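Local coordinates for protein D-alanyl-D-alanine carboxypeptidase (Bdellovibrio bacteriovorus, PDB 3V39) that probably cleaves peptide cross-links in peptidoglycan as a serine endopeptidase during predation, and belongs to the S13 family of D-Ala-D-Ala carboxypeptidases, at residues M1-N6 with M348-D353; P31-S36 with G323-A328; P119-T124 with Q214-I219; R210-S215 with D294-A299. The protein carries 1 engineered substitution. All coordinates share one frame; numbering follows the deposited sequence. Where two conformers were deposited one is given.

Contact 1 (M1-N6 with M348-D353). Engineered in segment 1-6: M1 (natural residue Ala).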
loop_
_atom_site.group_PDB
_atom_site.type_symbol
_atom_site.label_atom_id
_atom_site.label_comp_id
_atom_site.label_asym_id
_atom_site.label_seq_id
_atom_site.Cartn_x
_atom_site.Cartn_y
_atom_site.Cartn_z
ATOM N N MET A 1 28.834 -2.134 -8.398
ATOM C CA MET A 1 27.926 -0.984 -8.733
ATOM C C MET A 1 28.744 0.313 -8.589
ATOM O O MET A 1 29.728 0.377 -7.814
ATOM C CB MET A 1 26.682 -0.966 -7.833
ATOM C CG MET A 1 26.978 -0.437 -6.390
ATOM S SD MET A 1 25.586 -0.791 -5.318
ATOM C CE MET A 1 24.400 0.376 -5.961
ATOM N N LYS A 2 28.382 1.334 -9.364
ATOM C CA LYS A 2 28.941 2.671 -9.232
ATOM C C LYS A 2 27.770 3.610 -8.996
ATOM O O LYS A 2 26.669 3.368 -9.500
ATOM C CB LYS A 2 29.682 3.098 -10.507
ATOM C CG LYS A 2 30.303 4.472 -10.422
ATOM C CD LYS A 2 31.271 4.711 -11.590
ATOM C CE LYS A 2 32.325 3.616 -11.667
ATOM N NZ LYS A 2 33.243 3.619 -10.482
ATOM N N VAL A 3 27.984 4.654 -8.184
ATOM C CA VAL A 3 26.912 5.475 -7.718
ATOM C C VAL A 3 27.277 6.927 -7.823
ATOM O O VAL A 3 28.457 7.311 -7.657
ATOM C CB VAL A 3 26.611 5.138 -6.209
ATOM C CG1 VAL A 3 25.686 6.124 -5.548
ATOM C CG2 VAL A 3 26.074 3.714 -6.069
ATOM N N TYR A 4 26.301 7.791 -8.061
ATOM C CA TYR A 4 26.525 9.205 -7.753
ATOM C C TYR A 4 25.204 9.821 -7.308
ATOM O O TYR A 4 24.128 9.263 -7.531
ATOM C CB TYR A 4 27.159 9.975 -8.945
ATOM C CG TYR A 4 26.373 9.901 -10.227
ATOM C CD1 TYR A 4 26.709 8.988 -11.222
ATOM C CD2 TYR A 4 25.297 10.757 -10.467
ATOM C CE1 TYR A 4 25.974 8.913 -12.400
ATOM C CE2 TYR A 4 24.568 10.692 -11.645
ATOM C CZ TYR A 4 24.946 9.769 -12.623
ATOM O OH TYR A 4 24.228 9.713 -13.790
ATOM N N LEU A 5 25.296 10.951 -6.606
ATOM C CA LEU A 5 24.114 11.683 -6.134
ATOM C C LEU A 5 23.379 12.392 -7.261
ATOM O O LEU A 5 24.013 13.149 -8.057
ATOM C CB LEU A 5 24.559 12.723 -5.103
ATOM C CG LEU A 5 23.404 13.554 -4.530
ATOM C CD1 LEU A 5 22.471 12.714 -3.725
ATOM C CD2 LEU A 5 24.085 14.672 -3.654
ATOM N N ASN A 6 22.054 12.149 -7.388
ATOM C CA ASN A 6 21.232 13.014 -8.243
ATOM C C ASN A 6 20.904 14.279 -7.472
ATOM O O ASN A 6 21.245 15.369 -7.873
ATOM C CB ASN A 6 19.941 12.334 -8.750
ATOM C CG ASN A 6 20.218 11.231 -9.763
ATOM O OD1 ASN A 6 21.151 11.338 -10.580
ATOM N ND2 ASN A 6 19.400 10.124 -9.699
ATOM N N MET A 348 19.594 8.886 -5.484
ATOM C CA MET A 348 20.908 8.436 -5.996
ATOM C C MET A 348 20.785 7.748 -7.340
ATOM O O MET A 348 19.720 7.166 -7.667
ATOM C CB MET A 348 21.571 7.409 -5.058
ATOM C CG MET A 348 21.608 7.804 -3.610
ATOM S SD MET A 348 22.701 9.210 -3.291
ATOM C CE MET A 348 24.214 8.572 -3.791
ATOM N N HIS A 349 21.811 7.910 -8.158
ATOM C CA HIS A 349 21.942 7.163 -9.387
ATOM C C HIS A 349 22.790 5.924 -9.179
ATOM O O HIS A 349 23.828 5.985 -8.531
ATOM C CB HIS A 349 22.592 8.043 -10.488
ATOM C CG HIS A 349 22.617 7.372 -11.820
ATOM N ND1 HIS A 349 23.629 6.511 -12.207
ATOM C CD2 HIS A 349 21.763 7.456 -12.863
ATOM C CE1 HIS A 349 23.363 6.058 -13.426
ATOM N NE2 HIS A 349 22.257 6.639 -13.869
ATOM N N THR A 350 22.351 4.765 -9.730
ATOM C CA THR A 350 23.064 3.484 -9.620
ATOM C C THR A 350 23.362 2.914 -10.984
ATOM O O THR A 350 22.504 2.993 -11.907
ATOM C CB THR A 350 22.249 2.449 -8.785
ATOM O OG1 THR A 350 20.953 2.295 -9.370
ATOM C CG2 THR A 350 22.059 2.941 -7.316
ATOM N N ASP A 351 24.545 2.364 -11.127
ATOM C CA ASP A 351 24.922 1.644 -12.325
ATOM C C ASP A 351 25.489 0.283 -11.876
ATOM O O ASP A 351 26.627 0.185 -11.416
ATOM C CB ASP A 351 25.951 2.441 -13.111
ATOM C CG ASP A 351 26.160 1.874 -14.491
ATOM O OD1 ASP A 351 25.766 0.696 -14.699
ATOM O OD2 ASP A 351 26.705 2.596 -15.357
ATOM N N TYR A 352 24.681 -0.786 -12.040
ATOM C CA TYR A 352 25.062 -2.111 -11.550
ATOM C C TYR A 352 26.060 -2.874 -12.434
ATOM O O TYR A 352 26.656 -3.847 -11.987
ATOM C CB TYR A 352 23.779 -2.980 -11.323
ATOM C CG TYR A 352 23.018 -2.479 -10.094
ATOM C CD1 TYR A 352 21.881 -1.706 -10.232
ATOM C CD2 TYR A 352 23.522 -2.709 -8.809
ATOM C CE1 TYR A 352 21.229 -1.194 -9.112
ATOM C CE2 TYR A 352 22.899 -2.226 -7.689
ATOM C CZ TYR A 352 21.731 -1.474 -7.834
ATOM O OH TYR A 352 21.058 -0.972 -6.725
ATOM N N ASP A 353 26.220 -2.376 -13.638
ATOM C CA ASP A 353 27.101 -3.018 -14.619
ATOM C C ASP A 353 28.564 -2.794 -14.248
ATOM O O ASP A 353 29.420 -3.580 -14.660
ATOM C CB ASP A 353 26.795 -2.471 -16.037
ATOM C CG ASP A 353 27.821 -2.909 -17.087
ATOM O OD1 ASP A 353 27.869 -4.109 -17.447
ATOM O OD2 ASP A 353 28.573 -2.035 -17.575
HETATM O O HOH W 1 27.332 -4.298 -9.521
HETATM O O HOH W 2 25.962 5.634 -11.193
HETATM O O HOH W 3 17.100 9.010 -8.342
#

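Contact 2 (P31-S36 with G323-A328). With TAU (2-aminoethanesulfonic acid), chain B.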
loop_
_atom_site.group_PDB
_atom_site.type_symbol
_atom_site.label_atom_id
_atom_site.label_comp_id
_atom_site.label_asym_id
_atom_site.label_seq_id
_atom_site.Cartn_x
_atom_site.Cartn_y
_atom_site.Cartn_z
ATOM N N PRO A 31 14.313 9.571 -11.547
ATOM C CA PRO A 31 13.495 8.431 -11.200
ATOM C C PRO A 31 13.298 8.268 -9.692
ATOM O O PRO A 31 14.266 8.362 -8.920
ATOM C CB PRO A 31 14.279 7.224 -11.783
ATOM C CG PRO A 31 15.243 7.896 -12.780
ATOM C CD PRO A 31 15.572 9.202 -12.235
ATOM N N LEU A 32 12.084 7.949 -9.265
ATOM C CA LEU A 32 11.709 7.889 -7.858
ATOM C C LEU A 32 11.769 6.476 -7.283
ATOM O O LEU A 32 11.910 6.287 -6.086
ATOM C CB LEU A 32 10.261 8.375 -7.678
ATOM C CG LEU A 32 10.100 9.851 -8.098
ATOM C CD1 LEU A 32 8.627 10.191 -7.760
ATOM C CD2 LEU A 32 11.052 10.851 -7.362
ATOM N N ALA A 33 11.571 5.483 -8.150
ATOM C CA ALA A 33 11.329 4.141 -7.616
ATOM C C ALA A 33 10.190 4.162 -6.587
ATOM O O ALA A 33 9.241 4.914 -6.780
ATOM C CB ALA A 33 12.671 3.540 -7.013
ATOM N N SER A 34 10.216 3.311 -5.555
ATOM C CA SER A 34 9.051 3.198 -4.656
ATOM C C SER A 34 8.834 4.355 -3.763
ATOM O O SER A 34 7.804 4.318 -3.052
ATOM C CB SER A 34 9.229 1.966 -3.805
ATOM O OG SER A 34 9.025 0.811 -4.568
ATOM N N ILE A 35 9.667 5.415 -3.755
ATOM C CA ILE A 35 9.182 6.607 -3.027
ATOM C C ILE A 35 7.964 7.177 -3.765
ATOM O O ILE A 35 7.188 7.939 -3.153
ATOM C CB ILE A 35 10.232 7.678 -2.669
ATOM C CG1 ILE A 35 10.739 8.403 -3.915
ATOM C CG2 ILE A 35 11.398 7.029 -1.916
ATOM C CD1 ILE A 35 11.771 9.586 -3.563
ATOM N N SER A 36 7.714 6.765 -5.022
ATOM C CA SER A 36 6.411 7.044 -5.679
ATOM C C SER A 36 5.252 6.651 -4.769
ATOM O O SER A 36 4.165 7.295 -4.881
ATOM C CB SER A 36 6.261 6.164 -6.949
ATOM O OG SER A 36 7.225 6.582 -7.901
ATOM N N GLY A 323 13.320 3.244 -1.938
ATOM C CA GLY A 323 12.989 2.802 -3.287
ATOM C C GLY A 323 14.258 2.329 -3.966
ATOM O O GLY A 323 15.383 2.817 -3.690
ATOM N N SER A 324 14.083 1.396 -4.864
ATOM C CA SER A 324 15.184 0.892 -5.690
ATOM C C SER A 324 14.690 0.377 -7.033
ATOM O O SER A 324 13.804 -0.502 -7.062
ATOM C CB SER A 324 15.926 -0.237 -4.946
ATOM O OG SER A 324 17.030 -0.730 -5.729
ATOM N N VAL A 325 15.229 0.938 -8.113
ATOM C CA VAL A 325 15.105 0.334 -9.455
ATOM C C VAL A 325 16.499 0.320 -10.089
ATOM O O VAL A 325 17.529 0.744 -9.479
ATOM C CB VAL A 325 14.149 1.163 -10.347
ATOM C CG1 VAL A 325 12.686 1.033 -9.861
ATOM C CG2 VAL A 325 14.578 2.671 -10.394
ATOM N N ASN A 326 16.621 -0.202 -11.309
ATOM C CA ASN A 326 17.949 -0.416 -11.870
ATOM C C ASN A 326 18.846 0.838 -11.799
ATOM O O ASN A 326 20.059 0.693 -11.500
ATOM C CB ASN A 326 17.744 -0.852 -13.331
ATOM C CG ASN A 326 18.995 -1.453 -13.947
ATOM O OD1 ASN A 326 19.912 -1.999 -13.260
ATOM N ND2 ASN A 326 19.113 -1.228 -15.245
ATOM N N LYS A 327 18.287 1.997 -12.109
ATOM C CA LYS A 327 19.125 3.222 -12.140
ATOM C C LYS A 327 18.957 4.157 -11.011
ATOM O O LYS A 327 19.594 5.206 -11.021
ATOM C CB LYS A 327 18.869 3.995 -13.456
ATOM C CG LYS A 327 19.136 3.135 -14.700
ATOM C CD LYS A 327 20.622 2.824 -14.818
ATOM C CE LYS A 327 20.934 1.967 -16.055
ATOM N NZ LYS A 327 22.319 1.481 -15.885
ATOM N N ALA A 328 18.212 3.802 -9.998
ATOM C CA ALA A 328 18.013 4.741 -8.895
ATOM C C ALA A 328 17.814 4.047 -7.591
ATOM O O ALA A 328 17.093 3.030 -7.465
ATOM C CB ALA A 328 16.768 5.625 -9.184
HETATM C C1 TAU B . 9.915 -1.570 -7.291
HETATM C C2 TAU B . 9.725 -1.263 -5.793
HETATM N N1 TAU B . 9.410 -2.928 -7.750
HETATM S S TAU B . 10.281 -0.011 -4.809
HETATM O O1 TAU B . 10.707 -0.571 -3.494
HETATM O O3 TAU B . 11.355 0.689 -5.566
#

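Contact 3 (P119-T124 with Q214-I219). With TAU (2-aminoethanesulfonic acid), chain B.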
loop_
_atom_site.group_PDB
_atom_site.type_symbol
_atom_site.label_atom_id
_atom_site.label_comp_id
_atom_site.label_asym_id
_atom_site.label_seq_id
_atom_site.Cartn_x
_atom_site.Cartn_y
_atom_site.Cartn_z
ATOM N N PRO A 119 5.014 -13.161 -5.527
ATOM C CA PRO A 119 5.740 -12.166 -6.264
ATOM C C PRO A 119 4.977 -10.890 -6.508
ATOM O O PRO A 119 5.415 -10.105 -7.395
ATOM C CB PRO A 119 5.974 -12.898 -7.607
ATOM C CG PRO A 119 4.614 -13.554 -7.843
ATOM C CD PRO A 119 4.177 -13.982 -6.411
ATOM N N MET A 120 3.941 -10.582 -5.727
ATOM C CA MET A 120 3.219 -9.353 -6.035
ATOM C C MET A 120 3.738 -8.087 -5.364
ATOM O O MET A 120 3.446 -7.002 -5.837
ATOM C CB MET A 120 1.740 -9.517 -5.775
ATOM C CG MET A 120 1.242 -10.856 -6.312
ATOM S SD MET A 120 -0.533 -10.785 -6.507
ATOM C CE MET A 120 -0.724 -9.774 -7.973
ATOM N N ILE A 121 4.496 -8.231 -4.275
ATOM C CA ILE A 121 5.076 -7.056 -3.619
ATOM C C ILE A 121 6.017 -6.428 -4.626
ATOM O O ILE A 121 6.006 -5.212 -4.802
ATOM C CB ILE A 121 5.925 -7.515 -2.409
ATOM C CG1 ILE A 121 4.959 -8.036 -1.328
ATOM C CG2 ILE A 121 6.777 -6.331 -1.880
ATOM C CD1 ILE A 121 5.725 -8.836 -0.227
ATOM N N GLY A 122 6.875 -7.251 -5.283
ATOM C CA GLY A 122 7.858 -6.663 -6.196
ATOM C C GLY A 122 7.565 -6.889 -7.667
ATOM O O GLY A 122 8.367 -6.497 -8.523
ATOM N N GLY A 123 6.404 -7.440 -7.979
ATOM C CA GLY A 123 6.197 -7.807 -9.372
ATOM C C GLY A 123 5.523 -6.705 -10.174
ATOM O O GLY A 123 5.269 -5.609 -9.680
ATOM N N THR A 124 5.286 -6.975 -11.452
ATOM C CA THR A 124 4.539 -6.081 -12.321
ATOM C C THR A 124 3.070 -6.346 -12.052
ATOM O O THR A 124 2.569 -7.455 -12.279
ATOM C CB THR A 124 4.874 -6.356 -13.814
ATOM O OG1 THR A 124 6.304 -6.148 -13.968
ATOM C CG2 THR A 124 4.112 -5.447 -14.712
ATOM N N GLN A 214 6.097 -2.779 3.316
ATOM C CA GLN A 214 6.587 -3.827 2.433
ATOM C C GLN A 214 7.158 -3.314 1.134
ATOM O O GLN A 214 7.946 -4.015 0.432
ATOM C CB GLN A 214 5.433 -4.741 1.929
ATOM C CG GLN A 214 4.701 -5.518 3.000
ATOM C CD GLN A 214 3.797 -6.469 2.321
ATOM O OE1 GLN A 214 2.848 -6.057 1.653
ATOM N NE2 GLN A 214 4.000 -7.729 2.580
ATOM N N SER A 215 6.735 -2.094 0.746
ATOM C CA SER A 215 6.945 -1.574 -0.617
ATOM C C SER A 215 6.089 -2.393 -1.609
ATOM O O SER A 215 6.595 -2.941 -2.614
ATOM C CB SER A 215 8.392 -1.519 -1.067
ATOM O OG SER A 215 8.496 -0.454 -2.035
ATOM N N ASN A 216 4.784 -2.401 -1.354
ATOM C CA ASN A 216 3.908 -3.361 -2.053
ATOM C C ASN A 216 3.391 -2.731 -3.367
ATOM O O ASN A 216 2.547 -1.813 -3.380
ATOM C CB ASN A 216 2.757 -3.715 -1.175
ATOM C CG ASN A 216 1.940 -4.868 -1.768
ATOM O OD1 ASN A 216 1.475 -4.757 -2.900
ATOM N ND2 ASN A 216 1.691 -5.947 -0.963
ATOM N N ASN A 217 3.861 -3.290 -4.480
ATOM C CA ASN A 217 3.432 -2.763 -5.792
ATOM C C ASN A 217 1.969 -2.960 -6.098
ATOM O O ASN A 217 1.335 -2.084 -6.689
ATOM C CB ASN A 217 4.206 -3.422 -6.970
ATOM C CG ASN A 217 5.703 -3.001 -6.995
ATOM O OD1 ASN A 217 6.135 -2.079 -6.263
ATOM N ND2 ASN A 217 6.500 -3.668 -7.845
ATOM N N TYR A 218 1.427 -4.112 -5.701
ATOM C CA TYR A 218 0.020 -4.423 -5.993
ATOM C C TYR A 218 -0.902 -3.391 -5.334
ATOM O O TYR A 218 -1.845 -2.887 -5.978
ATOM C CB TYR A 218 -0.297 -5.846 -5.513
ATOM C CG TYR A 218 -1.771 -6.157 -5.694
ATOM C CD1 TYR A 218 -2.234 -6.710 -6.881
ATOM C CD2 TYR A 218 -2.688 -6.003 -4.609
ATOM C CE1 TYR A 218 -3.615 -7.014 -7.047
ATOM C CE2 TYR A 218 -4.063 -6.252 -4.788
ATOM C CZ TYR A 218 -4.478 -6.802 -5.962
ATOM O OH TYR A 218 -5.806 -7.073 -6.151
ATOM N N ILE A 219 -0.655 -3.096 -4.061
ATOM C CA ILE A 219 -1.541 -2.178 -3.359
ATOM C C ILE A 219 -1.397 -0.766 -3.999
ATOM O O ILE A 219 -2.433 -0.102 -4.271
ATOM C CB ILE A 219 -1.208 -2.109 -1.859
ATOM C CG1 ILE A 219 -1.408 -3.463 -1.187
ATOM C CG2 ILE A 219 -2.138 -1.051 -1.225
ATOM C CD1 ILE A 219 -0.827 -3.463 0.275
HETATM C C1 TAU B . 9.915 -1.570 -7.291
HETATM C C2 TAU B . 9.725 -1.263 -5.793
HETATM N N1 TAU B . 9.410 -2.928 -7.750
HETATM S S TAU B . 10.281 -0.011 -4.809
HETATM O O1 TAU B . 10.707 -0.571 -3.494
HETATM O O3 TAU B . 11.355 0.689 -5.566
#

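Contact 4 (R210-S215 with D294-A299). With TAU (2-aminoethanesulfonic acid), chain B.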
loop_
_atom_site.group_PDB
_atom_site.type_symbol
_atom_site.label_atom_id
_atom_site.label_comp_id
_atom_site.label_asym_id
_atom_site.label_seq_id
_atom_site.Cartn_x
_atom_site.Cartn_y
_atom_site.Cartn_z
ATOM N N ARG A 210 0.739 -0.973 5.598
ATOM C CA ARG A 210 1.256 -2.217 5.083
ATOM C C ARG A 210 1.973 -2.025 3.757
ATOM O O ARG A 210 3.118 -2.523 3.576
ATOM C CB ARG A 210 0.073 -3.204 4.905
ATOM C CG ARG A 210 0.507 -4.565 4.347
ATOM C CD ARG A 210 1.479 -5.282 5.283
ATOM N NE ARG A 210 1.457 -6.725 4.955
ATOM C CZ ARG A 210 2.405 -7.552 5.390
ATOM N NH1 ARG A 210 3.466 -7.154 6.069
ATOM N NH2 ARG A 210 2.249 -8.884 5.128
ATOM N N MET A 211 1.372 -1.252 2.855
ATOM C CA MET A 211 2.021 -0.974 1.557
ATOM C C MET A 211 3.430 -0.372 1.762
ATOM O O MET A 211 4.362 -0.728 1.047
ATOM C CB MET A 211 1.114 -0.024 0.744
ATOM C CG MET A 211 1.789 0.508 -0.549
ATOM S SD MET A 211 0.720 1.682 -1.382
ATOM C CE MET A 211 1.056 3.208 -0.458
ATOM N N ASN A 212 3.538 0.639 2.620
ATOM C CA ASN A 212 4.793 1.400 2.739
ATOM C C ASN A 212 5.760 0.655 3.652
ATOM O O ASN A 212 6.955 1.002 3.662
ATOM C CB ASN A 212 4.496 2.837 3.227
ATOM C CG ASN A 212 3.886 3.647 2.125
ATOM O OD1 ASN A 212 4.176 3.464 0.935
ATOM N ND2 ASN A 212 2.963 4.541 2.542
ATOM N N ASN A 213 5.284 -0.377 4.389
ATOM C CA ASN A 213 6.255 -1.176 5.101
ATOM C C ASN A 213 6.904 -2.137 4.136
ATOM O O ASN A 213 8.139 -2.318 4.197
ATOM C CB ASN A 213 5.546 -2.044 6.171
ATOM C CG ASN A 213 5.367 -1.343 7.524
ATOM O OD1 ASN A 213 5.883 -0.220 7.792
ATOM N ND2 ASN A 213 4.583 -2.008 8.400
ATOM N N GLN A 214 6.097 -2.779 3.316
ATOM C CA GLN A 214 6.587 -3.827 2.433
ATOM C C GLN A 214 7.158 -3.314 1.134
ATOM O O GLN A 214 7.946 -4.015 0.432
ATOM C CB GLN A 214 5.433 -4.741 1.929
ATOM C CG GLN A 214 4.701 -5.518 3.000
ATOM C CD GLN A 214 3.797 -6.469 2.321
ATOM O OE1 GLN A 214 2.848 -6.057 1.653
ATOM N NE2 GLN A 214 4.000 -7.729 2.580
ATOM N N SER A 215 6.735 -2.094 0.746
ATOM C CA SER A 215 6.945 -1.574 -0.617
ATOM C C SER A 215 6.089 -2.393 -1.609
ATOM O O SER A 215 6.595 -2.941 -2.614
ATOM C CB SER A 215 8.392 -1.519 -1.067
ATOM O OG SER A 215 8.496 -0.454 -2.035
ATOM N N ASP A 294 1.831 6.807 10.979
ATOM C CA ASP A 294 0.573 6.019 10.808
ATOM C C ASP A 294 0.434 5.486 9.391
ATOM O O ASP A 294 -0.454 4.610 9.185
ATOM C CB ASP A 294 -0.641 6.853 11.207
ATOM C CG ASP A 294 -0.633 7.113 12.724
ATOM O OD1 ASP A 294 -0.496 6.106 13.501
ATOM O OD2 ASP A 294 -0.632 8.291 13.183
ATOM N N VAL A 295 1.260 5.977 8.418
ATOM C CA VAL A 295 1.171 5.427 7.044
ATOM C C VAL A 295 2.483 5.084 6.436
ATOM O O VAL A 295 2.500 4.526 5.338
ATOM C CB VAL A 295 0.474 6.399 6.075
ATOM C CG1 VAL A 295 -1.006 6.694 6.576
ATOM C CG2 VAL A 295 1.242 7.739 5.973
ATOM N N MET A 296 3.613 5.335 7.138
ATOM C CA MET A 296 4.975 5.084 6.600
ATOM C C MET A 296 5.773 4.402 7.681
ATOM O O MET A 296 5.467 4.537 8.871
ATOM C CB MET A 296 5.671 6.408 6.255
ATOM C CG MET A 296 5.090 7.010 4.895
ATOM S SD MET A 296 5.729 8.637 4.532
ATOM C CE MET A 296 7.531 8.365 4.538
ATOM N N ALA A 297 6.813 3.679 7.270
ATOM C CA ALA A 297 7.617 2.869 8.187
ATOM C C ALA A 297 8.571 3.697 9.050
ATOM O O ALA A 297 9.117 4.704 8.610
ATOM C CB ALA A 297 8.407 1.882 7.297
ATOM N N VAL A 298 8.760 3.230 10.270
ATOM C CA VAL A 298 9.701 3.881 11.228
ATOM C C VAL A 298 10.939 3.035 11.326
ATOM O O VAL A 298 10.847 1.836 11.640
ATOM C CB VAL A 298 8.991 4.053 12.596
ATOM C CG1 VAL A 298 9.970 4.667 13.645
ATOM C CG2 VAL A 298 7.719 4.898 12.397
ATOM N N ALA A 299 12.092 3.664 11.073
ATOM C CA ALA A 299 13.352 2.938 11.142
ATOM C C ALA A 299 13.511 2.224 12.448
ATOM O O ALA A 299 13.298 2.797 13.524
ATOM C CB ALA A 299 14.498 3.953 10.924
HETATM C C1 TAU B . 9.915 -1.570 -7.291
HETATM C C2 TAU B . 9.725 -1.263 -5.793
HETATM N N1 TAU B . 9.410 -2.928 -7.750
HETATM S S TAU B . 10.281 -0.011 -4.809
HETATM O O1 TAU B . 10.707 -0.571 -3.494
HETATM O O3 TAU B . 11.355 0.689 -5.566
HETATM O O HOH W 4 7.573 3.668 4.494
#

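Contact 1 (M1-N6 with M348-D353)
K2 O accepts two bonds: D351 N donates to it at 2.9 Å, and a water donates as well. That water lies in the plane of the H349 ring, at its edge, 2.7 Å from H349 ND1. By bonding the ring and the K2 carbonyl together it should restrain the turn of the imidazole. The ladder is antiparallel. K2 with D351 and Y4 with H349 are hydrogen-bonded pairs, and H349 N reaches Y4 O at 2.8 Å with an N-H...O angle of 161°; V3 with T350 is a non-hydrogen-bonded pair. On the face carrying Y4 and H349 the two rings run almost parallel, 8° apart, but slide past each other. Y4 OH stands 3.4 Å above the imidazole plane, over its centre, while H349 CB makes a CH-pi contact over the phenol face. Different first torsions bring the rings together: Y4 CG lies between its N and carbonyl carbon (chi1 57°), whereas H349 CG is anti to its N. M348 bends at chi2 and chi3, so that SD meets L5 CD1 at 3.5 Å and CE presses on V3 CG1, a tight 3.4 Å. The engineered M1 lies alongside Y352, its CE 3.5 Å from Y352 CE2, and its SD stands obliquely to the ring in a Met-aromatic contact. Strands 2-12 and 340-351 are neighbours in the five-stranded antiparallel sheet of the transpeptidase-type fold. Helix 361-376 packs under the M1, V3 and M348 side, while T350 OG1 bonds to N326 O in the turn that links the next two strands.

Contact 2 (P31-S36 with G323-A328)
Two torsions set up the contact: S34 chi1 (-73°) holds OG beside its own backbone N, where it carries the ligand sulfur, and A33, with a positive phi, directs its CB at the strand 323-325. S34 OG is bonded covalently to the sulfur of 2-aminoethanesulfonic acid, and the adduct oxygen O3 returns to the protein between two amides. S34 N lies 2.9 Å from O3, with a bent N-H...O angle of 132°; S324 N approaches equally close but straighter, at 164°. Two backbone N-H groups on one oxygen, one from the modified serine and one from the edge strand, probably form the oxyanion hole, as in penicillin-binding enzymes, where S34 probably opens the SxxK motif and K321 to G323 match the KTG-type one. K37 NZ bonds to S34 OG. G323, lacking a side chain, lets its CA lie 3.6 Å from S34 N. A33 CB lies beside the oxygen, 3.3 Å from S324 N and also against V325 CG1. Farther along, the type I turn from V325 to A328 brings A328 CB to P31 CB at 3.9 Å.

Contact 3 (P119-T124 with Q214-I219)
N217 is bonded to the loop 119-124 through both its backbone and its side chain. N217 ND2 donates to G123 O at 2.9 Å and 171°, with the acceptor lying in the amide plane; N217 N donates to I121 O at the same length. Its CG is anti to the carbonyl carbon (chi1 -69°), which lets the amide reach past I121 O to G123 O. The other end, OD1, accepts from K37 NZ. Nearby, S215 OG gives a 2.7 Å hydrogen bond to O1 of the covalently bound 2-aminoethanesulfonic acid and is also bonded to K321 NZ. S215 and N217 match the SxN motif, as in penicillin-binding enzymes, at the junction of helices 204-214 and 217-226. N216, between them, is the N-cap of the second helix: its OD1 accepts from I219 N, which comes from above the carbonyl plane, and its ND2 points at Q214 OE1 in a straight 2.9 Å bond (179°) while also serving A115 O. Outward from this polar core, I121 crosses Q214 at about a right angle, with CD1 3.5 Å from NE2, and its CG2 lies at 3.5 Å from Q214 O. Beyond it, M120 CE packs on Y218 CD1, with SD oblique to the ring in a Met-aromatic contact, less certain because M120 has two conformers. With ND2 donating to G123 O, the bonds favour this orientation of the N217 amide, OD1 toward K37; I121 O and G123 O thus act as a second shell positioning N217, while G122 of the same loop lines the ligand pocket itself.

Contact 4 (R210-S215 with D294-A299)
N212 and V295 supply the tight side of this contact, where the last turn of helix 204-214 lies against the loop that leads to strand 318-325 in the transpeptidase-type domain. N212 ND2 donates to V295 O at 2.8 Å, and two measures show a well-directed bond: the N-H...O angle is 170°, and the acceptor is only 2° out of the amide plane. With CG anti to its carbonyl carbon (chi1 -74°), N212 sends the amide across to the loop, and CB follows to 3.4 Å from V295 O. The same ND2 also bonds to T41 OG1, so the amide joins the helix to helix 36-48 as well. On the looser side a water mediates: it donates to N212 O at 2.9 Å and accepts from A297 N at the same length. No direct protein hydrogen bond crosses there, although every touching residue is buried. The contact buries 184 Å² in all. A297 CB turns toward the helix, and its closest neighbour there is a side-chain oxygen: N213 OD1 stands 3.3 Å from A297 CB.

Overall arrangement
Contacts 2 and 4 are buried, contact 3 is partly buried, and contact 1 lies farthest out, its centre about 27 Å from that of the chain. Contacts 1 and 2 reach the same antiparallel sheet, and they touch at the turn between strands 318-325 and 328-337. Contacts 3 and 4 share Q214 and S215, where helix 204-214 gives way to helix 217-226. The chemistry differs from one to the next: paired backbone bonds in contact 1, no direct hydrogen bond in contact 2 but a shared ligand oxygen, asparagine-to-carbonyl bonds in contacts 3 and 4. S34 of contact 2 and S215, shared by contacts 3 and 4, both touch the bound 2-aminoethanesulfonic acid, whereas contact 1 stays outside that pocket.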